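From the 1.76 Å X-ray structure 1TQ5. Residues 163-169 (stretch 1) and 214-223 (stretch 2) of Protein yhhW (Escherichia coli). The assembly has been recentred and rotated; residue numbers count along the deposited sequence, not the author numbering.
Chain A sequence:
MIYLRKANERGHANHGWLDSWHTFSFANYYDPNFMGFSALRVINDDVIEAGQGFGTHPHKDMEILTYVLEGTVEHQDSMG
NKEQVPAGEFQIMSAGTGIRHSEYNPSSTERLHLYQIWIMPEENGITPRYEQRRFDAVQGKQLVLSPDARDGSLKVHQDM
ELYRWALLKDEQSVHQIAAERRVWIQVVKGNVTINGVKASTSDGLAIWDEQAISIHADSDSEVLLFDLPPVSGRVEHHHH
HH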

# COMPACT_ATOMS: atom_id res chain seq x y z
N TYR A 163 -1.70 -9.04 -0.06
CA TYR A 163 -3.02 -9.55 -0.38
C TYR A 163 -4.06 -8.46 -0.21
O TYR A 163 -3.93 -7.60 0.66
N ARG A 164 -5.08 -8.48 -1.06
CA ARG A 164 -6.20 -7.57 -0.94
C ARG A 164 -7.28 -8.52 -0.45
O ARG A 164 -7.64 -9.47 -1.15
N TRP A 165 -7.77 -8.28 0.76
CA TRP A 165 -8.76 -9.16 1.37
C TRP A 165 -10.13 -8.50 1.53
O TRP A 165 -10.29 -7.57 2.32
N ALA A 166 -11.11 -8.97 0.76
CA ALA A 166 -12.46 -8.43 0.86
C ALA A 166 -13.25 -9.37 1.77
O ALA A 166 -13.29 -10.58 1.53
N LEU A 167 -13.87 -8.83 2.81
CA LEU A 167 -14.65 -9.64 3.74
C LEU A 167 -16.05 -9.10 3.95
O LEU A 167 -16.24 -7.90 4.15
N LEU A 168 -17.03 -9.99 3.90
CA LEU A 168 -18.42 -9.61 4.12
C LEU A 168 -18.63 -9.54 5.63
O LEU A 168 -17.83 -10.06 6.40
N LYS A 169 -19.72 -8.91 6.04
CA LYS A 169 -20.04 -8.79 7.46
C LYS A 169 -20.10 -10.19 8.09
O LYS A 169 -20.59 -11.13 7.47
N SER A 214 -5.89 -13.69 12.83
CA SER A 214 -7.32 -13.98 12.82
C SER A 214 -8.05 -12.69 12.52
O SER A 214 -7.85 -11.68 13.20
N ILE A 215 -8.90 -12.72 11.50
CA ILE A 215 -9.62 -11.54 11.11
C ILE A 215 -11.13 -11.79 11.10
O ILE A 215 -11.61 -12.79 10.57
N HIS A 216 -11.86 -10.87 11.73
CA HIS A 216 -13.32 -10.95 11.77
C HIS A 216 -13.86 -9.61 11.27
O HIS A 216 -13.43 -8.55 11.74
N ALA A 217 -14.78 -9.65 10.32
CA ALA A 217 -15.35 -8.42 9.77
C ALA A 217 -16.65 -8.03 10.47
O ALA A 217 -17.63 -8.77 10.44
N ASP A 218 -16.64 -6.86 11.11
CA ASP A 218 -17.81 -6.37 11.82
C ASP A 218 -18.81 -5.75 10.84
O ASP A 218 -19.98 -5.53 11.17
N SER A 219 -18.32 -5.46 9.64
CA SER A 219 -19.11 -4.90 8.56
C SER A 219 -18.35 -5.27 7.29
O SER A 219 -17.21 -5.70 7.37
N ASP A 220 -18.98 -5.13 6.12
CA ASP A 220 -18.29 -5.45 4.88
C ASP A 220 -17.00 -4.64 4.90
O ASP A 220 -17.03 -3.43 5.13
N SER A 221 -15.87 -5.29 4.67
CA SER A 221 -14.61 -4.58 4.71
C SER A 221 -13.63 -5.03 3.65
O SER A 221 -13.90 -5.96 2.88
N GLU A 222 -12.49 -4.35 3.61
CA GLU A 222 -11.41 -4.69 2.69
C GLU A 222 -10.12 -4.24 3.36
O GLU A 222 -10.03 -3.11 3.84
N VAL A 223 -9.15 -5.15 3.42
CA VAL A 223 -7.87 -4.83 4.02
C VAL A 223 -6.75 -5.28 3.10
O VAL A 223 -6.93 -6.18 2.27

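Two antiparallel strands, 163-167 and 221-223, are joined edge to edge by backbone hydrogen bonds, with Leu167 on one face packing against Ile215 and Ala217, and polar contacts from Glu222 on the other face and Asp220 at the end. The strand axes run at 167° to each other and approach to 4.6 Å. Trp165 and Val223 form one hydrogen-bonded pair, with Trp165 N to Val223 O at 2.7 Å and Val223 N to Trp165 O at 2.9 Å; Leu167 and Ser221 form the next, with Leu167 N to Ser221 O at 2.9 Å and Ser221 N to Leu167 O at 2.7 Å. Between them Ala166 faces Glu222 in a non-hydrogen-bonded pair, where the alpha carbons come closer, CA to CA 4.3 Å.

Because side chains alternate along a strand, Trp165, Leu167, Ser221 and Val223 share one face. There the CB of Trp165, whose chi1 of -143° lies between wells, meets CG2 of Val223 (chi1 m) at 3.6 Å. Leu167, in the m,t rotamer, has the largest area covered by the opposing stretch. Its CD1 reaches CD1 of Ile215 at 3.4 Å, and its CB lies 3.8 Å from CB of Ala217. Ile215 (t,t) and Ala217 both point toward stretch 1, so the preceding strand, 214-217, supplies apolar groups to this face; Ser214 and His216, which alternate with them, point away and make no contact. Ser221 (chi1 m) turns its hydroxyl back within its own stretch, OG donating to Ser219 O at 2.7 Å.

On the face carrying Ala166 and Glu222, the side-chain contact is a polar one. Arg164 (chi1 t, chi2 t, chi3 p) runs alongside extended Glu222 (t,t, chi3 -58°), with Arg164 CD 3.5 Å from Glu222 OE2; the guanidinium nitrogens find hydrogen-bond partners elsewhere in the structure.

Beyond the end of strand 163-167, and just before strand 221-223 begins, Asp220 (chi1 m) brings its carboxylate toward Leu168 and Lys169, where OD1 accepts a hydrogen bond from Lys169 N at 3.1 Å. The same OD1 lies 3.6 Å from CD2 of Leu168 (m,t), an exposed residue whose CA-to-CB bond points away overall. Lys169 is all-trans: its CG passes 3.6 Å from Asp218 O, but the end of the chain leads away. The CA-to-CB bond of Asp218 points away, and its OD1 takes a weak hydrogen bond from His216 ND1 at 3.2 Å.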

# COMPACT_ATOMS: atom_id res chain seq x y z
CB TYR A 163 -3.40 -10.69 0.56
CG TYR A 163 -2.50 -11.90 0.53
CD1 TYR A 163 -2.85 -13.02 -0.22
CD2 TYR A 163 -1.32 -11.94 1.27
CE1 TYR A 163 -2.04 -14.15 -0.23
CE2 TYR A 163 -0.50 -13.06 1.26
CZ TYR A 163 -0.87 -14.16 0.51
OH TYR A 163 -0.06 -15.28 0.50
CB ARG A 164 -6.60 -6.96 -2.28
CG ARG A 164 -7.88 -6.14 -2.17
CD ARG A 164 -8.16 -5.32 -3.42
NE ARG A 164 -8.26 -6.13 -4.64
CZ ARG A 164 -8.58 -5.63 -5.83
NH1 ARG A 164 -8.65 -6.43 -6.89
NH2 ARG A 164 -8.84 -4.33 -5.96
CB TRP A 165 -8.24 -9.58 2.75
CG TRP A 165 -8.56 -10.98 3.15
CD1 TRP A 165 -9.69 -11.69 2.87
CD2 TRP A 165 -7.74 -11.85 3.94
NE1 TRP A 165 -9.63 -12.94 3.44
CE2 TRP A 165 -8.44 -13.06 4.11
CE3 TRP A 165 -6.48 -11.71 4.54
CZ2 TRP A 165 -7.92 -14.14 4.83
CZ3 TRP A 165 -5.96 -12.78 5.26
CH2 TRP A 165 -6.69 -13.98 5.40
CB ALA A 166 -13.10 -8.35 -0.52
CB LEU A 167 -13.95 -9.72 5.10
CG LEU A 167 -12.58 -10.40 5.18
CD1 LEU A 167 -12.08 -10.31 6.61
CD2 LEU A 167 -12.70 -11.86 4.76
CB LEU A 168 -19.35 -10.65 3.50
CG LEU A 168 -19.29 -10.78 1.98
CD1 LEU A 168 -20.07 -12.01 1.54
CD2 LEU A 168 -19.83 -9.52 1.34
CB LYS A 169 -21.37 -8.07 7.63
CG LYS A 169 -21.75 -7.78 9.07
CD LYS A 169 -23.06 -7.00 9.14
CE LYS A 169 -23.41 -6.63 10.58
NZ LYS A 169 -24.72 -5.92 10.66
CB SER A 214 -7.79 -14.52 14.18
OG SER A 214 -7.16 -15.75 14.48
CB ILE A 215 -9.15 -11.09 9.71
CG1 ILE A 215 -9.77 -9.74 9.35
CG2 ILE A 215 -9.53 -12.14 8.68
CD1 ILE A 215 -9.23 -9.18 8.03
CB HIS A 216 -13.80 -11.21 13.21
CG HIS A 216 -15.29 -11.20 13.35
ND1 HIS A 216 -16.02 -10.04 13.44
CD2 HIS A 216 -16.19 -12.22 13.37
CE1 HIS A 216 -17.31 -10.33 13.51
NE2 HIS A 216 -17.43 -11.65 13.47
CB ALA A 217 -15.60 -8.59 8.28
CB ASP A 218 -17.39 -5.36 12.89
CG ASP A 218 -16.27 -5.89 13.78
OD1 ASP A 218 -16.44 -6.98 14.37
OD2 ASP A 218 -15.22 -5.21 13.89
CB SER A 219 -19.24 -3.38 8.69
OG SER A 219 -17.97 -2.75 8.71
CB ASP A 220 -19.12 -5.06 3.66
CG ASP A 220 -20.47 -5.74 3.63
OD1 ASP A 220 -20.53 -6.97 3.82
OD2 ASP A 220 -21.49 -5.03 3.41
CB SER A 221 -13.96 -4.78 6.08
OG SER A 221 -14.86 -4.48 7.13
CB GLU A 222 -11.57 -3.99 1.35
CG GLU A 222 -10.43 -4.32 0.38
CD GLU A 222 -10.62 -3.68 -0.99
OE1 GLU A 222 -11.66 -3.96 -1.63
OE2 GLU A 222 -9.73 -2.92 -1.42
CB VAL A 223 -7.66 -5.52 5.39
CG1 VAL A 223 -8.72 -5.07 6.37
CG2 VAL A 223 -7.68 -7.04 5.21